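Local coordinates for protein glutathione transferase lambda1 (Populus trichocarpa, PDB 4PQH) that probably transfers glutathione to electrophilic compounds in detoxification, and binds glutathione as a monomeric lambda-class enzyme of the glutathione transferase fold, at residues L10-P21 against L57-W68; A114-L122 against A154-L165. All coordinates share one frame; numbering follows the deposited sequence.

Contact 1. Residues L10-P21 against L57-W68; sequences LPPVLTSNSEPP and LVPIDLQDRPAW. With GSH (glutathione), chain C.
Trp68 makes the largest single contribution to this contact, its indole held between prolines. Pro20 CA stands 3.5 Å from the centroid of the five-membered ring and Pro21 CD 3.4 Å from that of the six-membered ring, both nearly on the ring normal, so two CH-pi contacts share one face; Pro66 CB of the same segment lies on the opposite face. With chi1 at 55°, CG sits between the backbone N and the carbonyl carbon, which swings the indole back across residues 18-21. At the ring edge Leu14 CD1 approaches Trp68 CZ2, and Trp68 NE1 donates to Ser18 O (3.0 Å), the oxygen lying in the indole plane although the N-H meets it from above the carbonyl plane. Leu14 also joins the backbones in a single bridge: its N donates almost straight to Pro59 O (2.8 Å, 172°) and its O accepts from Asp61 N. Pro11 CG rests against Pro59 CD (3.8 Å), the two rings set at a slant. Ser16 OG gives a short bond to Asp64 OD1 (2.5 Å), on the syn side of the carboxylate. Apolar CH-pi packing of prolines on the indole, fastened by a few directed bonds, thus ties residues 10-21 to strand 55-59, the following loop and the start of helix 67-73; Arg65 of that loop donates from NH1 and NH2 to one glycine-carboxylate oxygen of glutathione, O31.

Contact 2. Residues A114-L122 against A154-L165; sequences AKKEFAEDL and ALSKFDDGPFFL
The ring of Phe118 has Lys157 CG centred over one face, 3.8 Å from its centroid in a CH-pi contact, and Leu122 CG of its own helix on the opposite face; Ala154 O and Leu165 CD2 lie near its edge. Phe158 is likewise enclosed, between Lys115 CG on one face and Lys157 CG on the other. The two rings form an offset edge-to-face pair, planes at 76° and centroids 5.5 Å apart, with the edge of Phe158 directed at the face of Phe118. Phe118 reaches this place because its CG is anti to the backbone N (chi1 -169°). A serine here would probably leave Phe158 without its ring partner and open a gap beside Lys157 and Ala154. Beyond CG, Lys115 runs extended past Phe158 to a salt bridge from NZ to Asp160 OD2 (2.7 Å), with a weak bond to Leu165 O. Leu165 CD1 packs on Ala119 CB (3.8 Å), and Leu122 CD1 meets Phe164 CD1. The contact thus fastens the start of helix 113-137 to the loop between helices 144-154 and 170-190; Val171 of the latter touches Ala119, Leu122 and Phe164, while Trp204 of helix 199-208 meets the Phe164 ring.

The two contacts lie on opposite sides of the chain's centre, with centres 38 Å apart and nearest atoms about 21 Å apart. They follow in series along the chain: contact 1 closes before contact 2 opens, and they share no helix or strand. In contact 1 the loop 10-21, ahead of strand 28-32, packs on the thioredoxin-like domain, taking in the end of strand 55-59, an outermost strand of the four-stranded mixed sheet, and reaches the glutathione pocket. Contact 2 lies in the all-helical C-terminal domain, away from the annotated sites, and joins parts of its helical bundle. Each contact therefore secures a loop within its own domain, and only contact 1 includes residues of the glutathione pocket.

Contact 1. Residues L10-P21 against L57-W68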
loop_
_atom_site.group_PDB
_atom_site.type_symbol
_atom_site.label_atom_id
_atom_site.label_comp_id
_atom_site.label_asym_id
_atom_site.label_seq_id
_atom_site.Cartn_x
_atom_site.Cartn_y
_atom_site.Cartn_z
ATOM N N LEU A 10 -18.009 4.399 0.661
ATOM C CA LEU A 10 -17.190 3.558 1.531
ATOM C C LEU A 10 -18.074 2.957 2.618
ATOM O O LEU A 10 -18.808 3.678 3.287
ATOM C CB LEU A 10 -16.043 4.369 2.142
ATOM C CG LEU A 10 -15.027 4.928 1.134
ATOM C CD1 LEU A 10 -13.875 5.620 1.850
ATOM C CD2 LEU A 10 -14.507 3.838 0.202
ATOM N N PRO A 11 -18.021 1.626 2.784
ATOM C CA PRO A 11 -18.948 0.938 3.689
ATOM C C PRO A 11 -18.585 1.100 5.169
ATOM O O PRO A 11 -17.476 1.524 5.495
ATOM C CB PRO A 11 -18.824 -0.527 3.256
ATOM C CG PRO A 11 -17.456 -0.638 2.707
ATOM C CD PRO A 11 -17.171 0.680 2.038
ATOM N N PRO A 12 -19.523 0.774 6.069
ATOM C CA PRO A 12 -19.231 0.941 7.496
ATOM C C PRO A 12 -18.189 -0.038 8.024
ATOM O O PRO A 12 -18.060 -1.154 7.524
ATOM C CB PRO A 12 -20.581 0.654 8.170
ATOM C CG PRO A 12 -21.599 0.824 7.099
ATOM C CD PRO A 12 -20.927 0.391 5.838
ATOM N N VAL A 13 -17.466 0.390 9.055
ATOM C CA VAL A 13 -16.500 -0.463 9.736
ATOM C C VAL A 13 -17.196 -1.579 10.536
ATOM O O VAL A 13 -18.120 -1.317 11.307
ATOM C CB VAL A 13 -15.608 0.383 10.669
ATOM C CG1 VAL A 13 -14.546 -0.484 11.323
ATOM C CG2 VAL A 13 -14.972 1.528 9.887
ATOM N N LEU A 14 -16.754 -2.821 10.340
ATOM C CA LEU A 14 -17.334 -3.965 11.042
ATOM C C LEU A 14 -16.585 -4.252 12.341
ATOM O O LEU A 14 -15.352 -4.248 12.381
ATOM C CB LEU A 14 -17.351 -5.203 10.140
ATOM C CG LEU A 14 -18.123 -5.025 8.829
ATOM C CD1 LEU A 14 -18.107 -6.294 7.991
ATOM C CD2 LEU A 14 -19.546 -4.576 9.104
ATOM N N THR A 15 -17.335 -4.504 13.405
ATOM C CA THR A 15 -16.732 -4.672 14.720
ATOM C C THR A 15 -17.015 -6.056 15.285
ATOM O O THR A 15 -17.549 -6.924 14.596
ATOM C CB THR A 15 -17.236 -3.603 15.697
ATOM O OG1 THR A 15 -18.604 -3.868 16.039
ATOM C CG2 THR A 15 -17.124 -2.218 15.067
ATOM N N SER A 16 -16.660 -6.259 16.549
ATOM C CA SER A 16 -16.895 -7.542 17.205
ATOM C C SER A 16 -18.384 -7.864 17.277
ATOM O O SER A 16 -18.767 -9.022 17.433
ATOM C CB SER A 16 -16.297 -7.546 18.612
ATOM O OG SER A 16 -16.928 -6.576 19.431
ATOM N N ASN A 17 -19.218 -6.835 17.153
ATOM C CA ASN A 17 -20.664 -7.006 17.219
ATOM C C ASN A 17 -21.323 -7.130 15.848
ATOM O O ASN A 17 -22.550 -7.148 15.740
ATOM C CB ASN A 17 -21.306 -5.860 18.009
ATOM C CG ASN A 17 -21.132 -6.013 19.513
ATOM O OD1 ASN A 17 -20.433 -6.909 19.986
ATOM N ND2 ASN A 17 -21.774 -5.130 20.271
ATOM N N SER A 18 -20.508 -7.216 14.802
ATOM C CA SER A 18 -21.028 -7.318 13.443
ATOM C C SER A 18 -21.288 -8.765 13.044
ATOM O O SER A 18 -20.567 -9.675 13.451
ATOM C CB SER A 18 -20.063 -6.675 12.442
ATOM O OG SER A 18 -19.918 -5.286 12.689
ATOM N N GLU A 19 -22.326 -8.970 12.242
ATOM C CA GLU A 19 -22.617 -10.290 11.713
ATOM C C GLU A 19 -21.660 -10.546 10.557
ATOM O O GLU A 19 -21.214 -9.605 9.900
ATOM C CB GLU A 19 -24.081 -10.394 11.284
ATOM C CG GLU A 19 -24.988 -10.896 12.398
ATOM C CD GLU A 19 -26.451 -10.610 12.143
ATOM O OE1 GLU A 19 -26.747 -9.712 11.326
ATOM O OE2 GLU A 19 -27.304 -11.283 12.760
ATOM N N PRO A 20 -21.313 -11.819 10.324
ATOM C CA PRO A 20 -20.339 -12.150 9.283
ATOM C C PRO A 20 -20.909 -11.985 7.879
ATOM O O PRO A 20 -22.096 -12.220 7.669
ATOM C CB PRO A 20 -20.032 -13.624 9.553
ATOM C CG PRO A 20 -21.263 -14.142 10.211
ATOM C CD PRO A 20 -21.766 -13.015 11.057
ATOM N N PRO A 21 -20.065 -11.575 6.925
ATOM C CA PRO A 21 -20.450 -11.493 5.516
ATOM C C PRO A 21 -20.530 -12.907 4.946
ATOM O O PRO A 21 -20.108 -13.854 5.614
ATOM C CB PRO A 21 -19.273 -10.727 4.877
ATOM C CG PRO A 21 -18.472 -10.178 6.020
ATOM C CD PRO A 21 -18.676 -11.148 7.133
ATOM N N LEU A 57 -14.958 -3.655 -0.582
ATOM C CA LEU A 57 -14.212 -3.354 0.635
ATOM C C LEU A 57 -14.945 -3.886 1.860
ATOM O O LEU A 57 -16.144 -3.667 2.014
ATOM C CB LEU A 57 -14.012 -1.848 0.787
ATOM C CG LEU A 57 -13.189 -1.136 -0.285
ATOM C CD1 LEU A 57 -13.042 0.324 0.094
ATOM C CD2 LEU A 57 -11.828 -1.788 -0.451
ATOM N N VAL A 58 -14.220 -4.595 2.717
ATOM C CA VAL A 58 -14.750 -5.006 4.013
ATOM C C VAL A 58 -13.828 -4.481 5.108
ATOM O O VAL A 58 -12.829 -5.120 5.454
ATOM C CB VAL A 58 -14.898 -6.536 4.137
ATOM C CG1 VAL A 58 -15.523 -6.902 5.482
ATOM C CG2 VAL A 58 -15.747 -7.083 3.008
ATOM N N PRO A 59 -14.140 -3.292 5.634
ATOM C CA PRO A 59 -13.300 -2.701 6.678
ATOM C C PRO A 59 -13.653 -3.236 8.054
ATOM O O PRO A 59 -14.831 -3.346 8.405
ATOM C CB PRO A 59 -13.615 -1.209 6.578
ATOM C CG PRO A 59 -15.006 -1.156 6.029
ATOM C CD PRO A 59 -15.212 -2.382 5.189
ATOM N N ILE A 60 -12.623 -3.576 8.820
ATOM C CA ILE A 60 -12.819 -4.035 10.184
ATOM C C ILE A 60 -12.056 -3.135 11.144
ATOM O O ILE A 60 -11.127 -2.423 10.753
ATOM C CB ILE A 60 -12.413 -5.523 10.363
ATOM C CG1 ILE A 60 -10.904 -5.712 10.173
ATOM C CG2 ILE A 60 -13.207 -6.424 9.416
ATOM C CD1 ILE A 60 -10.431 -7.130 10.460
ATOM N N ASP A 61 -12.473 -3.161 12.406
ATOM C CA ASP A 61 -11.874 -2.360 13.464
ATOM C C ASP A 61 -10.901 -3.271 14.192
ATOM O O ASP A 61 -11.324 -4.190 14.871
ATOM C CB ASP A 61 -12.987 -1.915 14.416
ATOM C CG ASP A 61 -12.499 -1.014 15.541
ATOM O OD1 ASP A 61 -11.281 -0.961 15.815
ATOM O OD2 ASP A 61 -13.359 -0.360 16.166
ATOM N N LEU A 62 -9.603 -3.034 14.054
ATOM C CA LEU A 62 -8.618 -3.939 14.652
ATOM C C LEU A 62 -8.575 -3.918 16.185
ATOM O O LEU A 62 -8.041 -4.837 16.801
ATOM C CB LEU A 62 -7.222 -3.678 14.088
ATOM C CG LEU A 62 -7.057 -3.838 12.574
ATOM C CD1 LEU A 62 -5.621 -3.545 12.200
ATOM C CD2 LEU A 62 -7.456 -5.231 12.119
ATOM N N GLN A 63 -9.129 -2.877 16.794
ATOM C CA GLN A 63 -9.171 -2.800 18.254
ATOM C C GLN A 63 -10.411 -3.479 18.815
ATOM O O GLN A 63 -10.458 -3.840 19.990
ATOM C CB GLN A 63 -9.115 -1.347 18.724
ATOM C CG GLN A 63 -7.887 -0.595 18.254
ATOM C CD GLN A 63 -6.600 -1.361 18.502
ATOM O OE1 GLN A 63 -6.395 -1.928 19.575
ATOM N NE2 GLN A 63 -5.727 -1.388 17.499
ATOM N N ASP A 64 -11.413 -3.647 17.965
ATOM C CA ASP A 64 -12.671 -4.259 18.348
ATOM C C ASP A 64 -13.131 -5.123 17.181
ATOM O O ASP A 64 -14.145 -4.839 16.545
ATOM C CB ASP A 64 -13.696 -3.164 18.652
ATOM C CG ASP A 64 -15.005 -3.718 19.164
ATOM O OD1 ASP A 64 -15.034 -4.902 19.541
ATOM O OD2 ASP A 64 -16.003 -2.968 19.190
ATOM N N ARG A 65 -12.372 -6.174 16.888
ATOM C CA ARG A 65 -12.571 -6.890 15.635
ATOM C C ARG A 65 -13.502 -8.082 15.747
ATOM O O ARG A 65 -13.610 -8.708 16.806
ATOM C CB ARG A 65 -11.230 -7.272 14.984
ATOM C CG ARG A 65 -10.676 -8.621 15.377
ATOM C CD ARG A 65 -9.296 -8.812 14.768
ATOM N NE ARG A 65 -8.340 -7.861 15.322
ATOM C CZ ARG A 65 -7.028 -7.917 15.127
ATOM N NH1 ARG A 65 -6.506 -8.883 14.381
ATOM N NH2 ARG A 65 -6.237 -7.007 15.677
ATOM N N PRO A 66 -14.205 -8.382 14.649
ATOM C CA PRO A 66 -15.099 -9.538 14.603
ATOM C C PRO A 66 -14.326 -10.844 14.720
ATOM O O PRO A 66 -13.334 -11.054 14.017
ATOM C CB PRO A 66 -15.733 -9.424 13.217
ATOM C CG PRO A 66 -14.793 -8.590 12.429
ATOM C CD PRO A 66 -14.240 -7.611 13.396
ATOM N N ALA A 67 -14.782 -11.712 15.617
ATOM C CA ALA A 67 -14.166 -13.016 15.806
ATOM C C ALA A 67 -14.279 -13.858 14.542
ATOM O O ALA A 67 -13.432 -14.716 14.286
ATOM C CB ALA A 67 -14.797 -13.737 16.982
ATOM N N TRP A 68 -15.315 -13.600 13.745
ATOM C CA TRP A 68 -15.517 -14.357 12.511
ATOM C C TRP A 68 -14.409 -14.139 11.484
ATOM O O TRP A 68 -14.276 -14.922 10.549
ATOM C CB TRP A 68 -16.903 -14.106 11.883
ATOM C CG TRP A 68 -17.270 -12.661 11.604
ATOM C CD1 TRP A 68 -18.193 -11.912 12.278
ATOM C CD2 TRP A 68 -16.745 -11.808 10.568
ATOM N NE1 TRP A 68 -18.270 -10.651 11.734
ATOM C CE2 TRP A 68 -17.398 -10.564 10.681
ATOM C CE3 TRP A 68 -15.792 -11.978 9.557
ATOM C CZ2 TRP A 68 -17.112 -9.490 9.841
ATOM C CZ3 TRP A 68 -15.514 -10.909 8.715
ATOM C CH2 TRP A 68 -16.173 -9.682 8.863
HETATM N N1 GSH C . 3.201 -8.512 6.293
HETATM C CA1 GSH C . 1.800 -8.138 6.339
HETATM C C1 GSH C . 1.463 -7.539 5.006
HETATM O O11 GSH C . 2.383 -7.059 4.309
HETATM O O12 GSH C . 0.288 -7.540 4.593
HETATM C CB1 GSH C . 1.550 -7.134 7.468
HETATM C CG1 GSH C . 0.066 -6.902 7.748
HETATM C CD1 GSH C . -0.097 -6.146 9.049
HETATM O OE1 GSH C . 1.008 -6.025 9.914
HETATM N N2 GSH C . -1.289 -5.620 9.342
HETATM C CA2 GSH C . -1.513 -5.119 10.693
HETATM C C2 GSH C . -2.525 -5.944 11.424
HETATM O O2 GSH C . -3.540 -6.605 10.717
HETATM C CB2 GSH C . -2.015 -3.683 10.690
HETATM S SG2 GSH C . -0.751 -2.448 10.288
HETATM N N3 GSH C . -2.432 -6.016 12.749
HETATM C CA3 GSH C . -3.445 -6.742 13.493
HETATM C C3 GSH C . -2.838 -7.818 14.358
HETATM O O31 GSH C . -3.553 -8.461 15.156
HETATM O O32 GSH C . -1.620 -8.090 14.279
HETATM O O HOH W 1 -16.959 -10.927 17.557
#

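Contact 2. Residues A114-L122 against A154-L165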
loop_
_atom_site.group_PDB
_atom_site.type_symbol
_atom_site.label_atom_id
_atom_site.label_comp_id
_atom_site.label_asym_id
_atom_site.label_seq_id
_atom_site.Cartn_x
_atom_site.Cartn_y
_atom_site.Cartn_z
ATOM N N ALA A 114 14.856 -5.447 -17.157
ATOM C CA ALA A 114 15.693 -4.611 -16.304
ATOM C C ALA A 114 14.865 -3.858 -15.273
ATOM O O ALA A 114 15.293 -3.692 -14.127
ATOM C CB ALA A 114 16.507 -3.638 -17.135
ATOM N N LYS A 115 13.683 -3.401 -15.674
ATOM C CA LYS A 115 12.808 -2.706 -14.738
ATOM C C LYS A 115 12.262 -3.680 -13.715
ATOM O O LYS A 115 12.141 -3.346 -12.542
ATOM C CB LYS A 115 11.678 -1.984 -15.467
ATOM C CG LYS A 115 12.131 -0.732 -16.175
ATOM C CD LYS A 115 10.981 -0.046 -16.861
ATOM C CE LYS A 115 11.418 1.284 -17.449
ATOM N NZ LYS A 115 10.250 2.001 -17.998
ATOM N N LYS A 116 11.928 -4.887 -14.165
ATOM C CA LYS A 116 11.451 -5.925 -13.260
ATOM C C LYS A 116 12.499 -6.249 -12.198
ATOM O O LYS A 116 12.173 -6.366 -11.017
ATOM C CB LYS A 116 11.057 -7.190 -14.031
ATOM C CG LYS A 116 9.872 -7.001 -14.985
ATOM C CD LYS A 116 9.446 -8.321 -15.624
ATOM C CE LYS A 116 8.918 -9.299 -14.579
ATOM N NZ LYS A 116 8.665 -10.654 -15.146
ATOM N N GLU A 117 13.757 -6.370 -12.618
ATOM C CA GLU A 117 14.853 -6.673 -11.693
ATOM C C GLU A 117 15.033 -5.571 -10.656
ATOM O O GLU A 117 15.215 -5.842 -9.470
ATOM C CB GLU A 117 16.166 -6.883 -12.454
ATOM C CG GLU A 117 17.392 -7.006 -11.557
ATOM C CD GLU A 117 18.690 -7.054 -12.337
ATOM O OE1 GLU A 117 18.646 -7.309 -13.558
ATOM O OE2 GLU A 117 19.756 -6.829 -11.730
ATOM N N PHE A 118 14.987 -4.327 -11.108
ATOM C CA PHE A 118 15.133 -3.192 -10.210
ATOM C C PHE A 118 13.954 -3.152 -9.253
ATOM O O PHE A 118 14.118 -2.854 -8.063
ATOM C CB PHE A 118 15.225 -1.892 -11.013
ATOM C CG PHE A 118 15.637 -0.700 -10.198
ATOM C CD1 PHE A 118 16.881 -0.656 -9.593
ATOM C CD2 PHE A 118 14.790 0.385 -10.063
ATOM C CE1 PHE A 118 17.261 0.444 -8.850
ATOM C CE2 PHE A 118 15.165 1.482 -9.318
ATOM C CZ PHE A 118 16.401 1.516 -8.719
ATOM N N ALA A 119 12.768 -3.471 -9.770
ATOM C CA ALA A 119 11.559 -3.513 -8.956
ATOM C C ALA A 119 11.719 -4.496 -7.810
ATOM O O ALA A 119 11.316 -4.214 -6.684
ATOM C CB ALA A 119 10.344 -3.877 -9.805
ATOM N N GLU A 120 12.304 -5.652 -8.093
ATOM C CA GLU A 120 12.493 -6.639 -7.046
ATOM C C GLU A 120 13.477 -6.139 -5.987
ATOM O O GLU A 120 13.272 -6.377 -4.800
ATOM C CB GLU A 120 12.893 -7.992 -7.640
ATOM C CG GLU A 120 11.805 -8.595 -8.530
ATOM C CD GLU A 120 10.465 -8.744 -7.813
ATOM O OE1 GLU A 120 10.453 -9.037 -6.598
ATOM O OE2 GLU A 120 9.418 -8.568 -8.467
ATOM N N ASP A 121 14.513 -5.412 -6.403
ATOM C CA ASP A 121 15.409 -4.755 -5.446
ATOM C C ASP A 121 14.636 -3.805 -4.526
ATOM O O ASP A 121 14.880 -3.753 -3.317
ATOM C CB ASP A 121 16.518 -3.976 -6.167
ATOM C CG ASP A 121 17.520 -4.877 -6.862
ATOM O OD1 ASP A 121 17.650 -6.055 -6.466
ATOM O OD2 ASP A 121 18.193 -4.394 -7.799
ATOM N N LEU A 122 13.696 -3.059 -5.099
ATOM C CA LEU A 122 12.936 -2.071 -4.336
ATOM C C LEU A 122 11.875 -2.698 -3.439
ATOM O O LEU A 122 11.651 -2.234 -2.321
ATOM C CB LEU A 122 12.308 -1.045 -5.278
ATOM C CG LEU A 122 13.336 -0.157 -5.978
ATOM C CD1 LEU A 122 12.626 0.823 -6.894
ATOM C CD2 LEU A 122 14.205 0.565 -4.958
ATOM N N ALA A 154 17.328 5.789 -5.970
ATOM C CA ALA A 154 16.535 4.858 -6.770
ATOM C C ALA A 154 15.707 5.587 -7.823
ATOM O O ALA A 154 15.538 5.097 -8.932
ATOM C CB ALA A 154 15.639 4.018 -5.883
ATOM N N LEU A 155 15.210 6.769 -7.485
ATOM C CA LEU A 155 14.397 7.546 -8.417
ATOM C C LEU A 155 15.180 8.129 -9.599
ATOM O O LEU A 155 14.584 8.646 -10.544
ATOM C CB LEU A 155 13.656 8.645 -7.665
ATOM C CG LEU A 155 12.471 8.113 -6.852
ATOM C CD1 LEU A 155 12.034 9.170 -5.847
ATOM C CD2 LEU A 155 11.305 7.700 -7.758
ATOM N N SER A 156 16.505 8.025 -9.543
ATOM C CA SER A 156 17.366 8.530 -10.607
ATOM C C SER A 156 17.748 7.428 -11.601
ATOM O O SER A 156 18.425 7.687 -12.597
ATOM C CB SER A 156 18.632 9.154 -10.008
ATOM O OG SER A 156 18.342 9.875 -8.819
ATOM N N LYS A 157 17.311 6.202 -11.329
ATOM C CA LYS A 157 17.666 5.043 -12.157
ATOM C C LYS A 157 17.043 5.056 -13.556
ATOM O O LYS A 157 17.731 4.839 -14.561
ATOM C CB LYS A 157 17.269 3.756 -11.432
ATOM C CG LYS A 157 17.486 2.483 -12.221
ATOM C CD LYS A 157 18.939 2.101 -12.299
ATOM C CE LYS A 157 19.079 0.642 -12.685
ATOM N NZ LYS A 157 20.503 0.242 -12.765
ATOM N N PHE A 158 15.737 5.287 -13.614
ATOM C CA PHE A 158 15.022 5.299 -14.889
ATOM C C PHE A 158 14.467 6.679 -15.179
ATOM O O PHE A 158 13.682 7.211 -14.405
ATOM C CB PHE A 158 13.908 4.245 -14.899
ATOM C CG PHE A 158 14.423 2.833 -14.831
ATOM C CD1 PHE A 158 15.028 2.250 -15.932
ATOM C CD2 PHE A 158 14.313 2.095 -13.663
ATOM C CE1 PHE A 158 15.515 0.954 -15.867
ATOM C CE2 PHE A 158 14.794 0.807 -13.597
ATOM C CZ PHE A 158 15.400 0.237 -14.698
ATOM N N ASP A 159 14.868 7.259 -16.306
ATOM C CA ASP A 159 14.470 8.629 -16.606
ATOM C C ASP A 159 13.324 8.727 -17.603
ATOM O O ASP A 159 13.153 9.768 -18.239
ATOM C CB ASP A 159 15.663 9.460 -17.088
ATOM C CG ASP A 159 16.349 8.860 -18.299
ATOM O OD1 ASP A 159 15.791 7.925 -18.912
ATOM O OD2 ASP A 159 17.451 9.337 -18.644
ATOM N N ASP A 160 12.546 7.656 -17.747
ATOM C CA ASP A 160 11.396 7.708 -18.648
ATOM C C ASP A 160 10.077 8.029 -17.948
ATOM O O ASP A 160 8.998 7.881 -18.529
ATOM C CB ASP A 160 11.287 6.457 -19.538
ATOM C CG ASP A 160 11.444 5.153 -18.773
ATOM O OD1 ASP A 160 11.777 5.168 -17.577
ATOM O OD2 ASP A 160 11.260 4.088 -19.405
ATOM N N GLY A 161 10.179 8.488 -16.700
ATOM C CA GLY A 161 9.033 8.956 -15.947
ATOM C C GLY A 161 9.472 9.301 -14.537
ATOM O O GLY A 161 10.624 9.078 -14.187
ATOM N N PRO A 162 8.562 9.870 -13.732
ATOM C CA PRO A 162 8.913 10.369 -12.398
ATOM C C PRO A 162 8.810 9.316 -11.300
ATOM O O PRO A 162 9.068 9.617 -10.129
ATOM C CB PRO A 162 7.878 11.475 -12.176
ATOM C CG PRO A 162 6.666 10.994 -12.903
ATOM C CD PRO A 162 7.180 10.229 -14.106
ATOM N N PHE A 163 8.448 8.097 -11.676
ATOM C CA PHE A 163 8.186 7.038 -10.699
ATOM C C PHE A 163 9.355 6.073 -10.621
ATOM O O PHE A 163 10.331 6.223 -11.341
ATOM C CB PHE A 163 6.878 6.333 -11.065
ATOM C CG PHE A 163 5.683 7.234 -10.966
ATOM C CD1 PHE A 163 5.234 7.683 -9.735
ATOM C CD2 PHE A 163 5.024 7.662 -12.100
ATOM C CE1 PHE A 163 4.131 8.521 -9.654
ATOM C CE2 PHE A 163 3.925 8.490 -12.010
ATOM C CZ PHE A 163 3.486 8.927 -10.795
ATOM N N PHE A 164 9.295 5.111 -9.704
ATOM C CA PHE A 164 10.442 4.232 -9.485
ATOM C C PHE A 164 10.921 3.489 -10.727
ATOM O O PHE A 164 12.126 3.365 -10.948
ATOM C CB PHE A 164 10.180 3.229 -8.357
ATOM C CG PHE A 164 10.225 3.833 -6.981
ATOM C CD1 PHE A 164 11.427 4.238 -6.428
ATOM C CD2 PHE A 164 9.062 3.988 -6.249
ATOM C CE1 PHE A 164 11.469 4.793 -5.156
ATOM C CE2 PHE A 164 9.095 4.530 -4.971
ATOM C CZ PHE A 164 10.302 4.936 -4.430
ATOM N N LEU A 165 9.982 3.015 -11.543
ATOM C CA LEU A 165 10.341 2.320 -12.777
ATOM C C LEU A 165 10.105 3.208 -13.990
ATOM O O LEU A 165 9.865 2.718 -15.086
ATOM C CB LEU A 165 9.548 1.023 -12.909
ATOM C CG LEU A 165 9.596 0.133 -11.665
ATOM C CD1 LEU A 165 8.802 -1.122 -11.955
ATOM C CD2 LEU A 165 11.033 -0.193 -11.255
#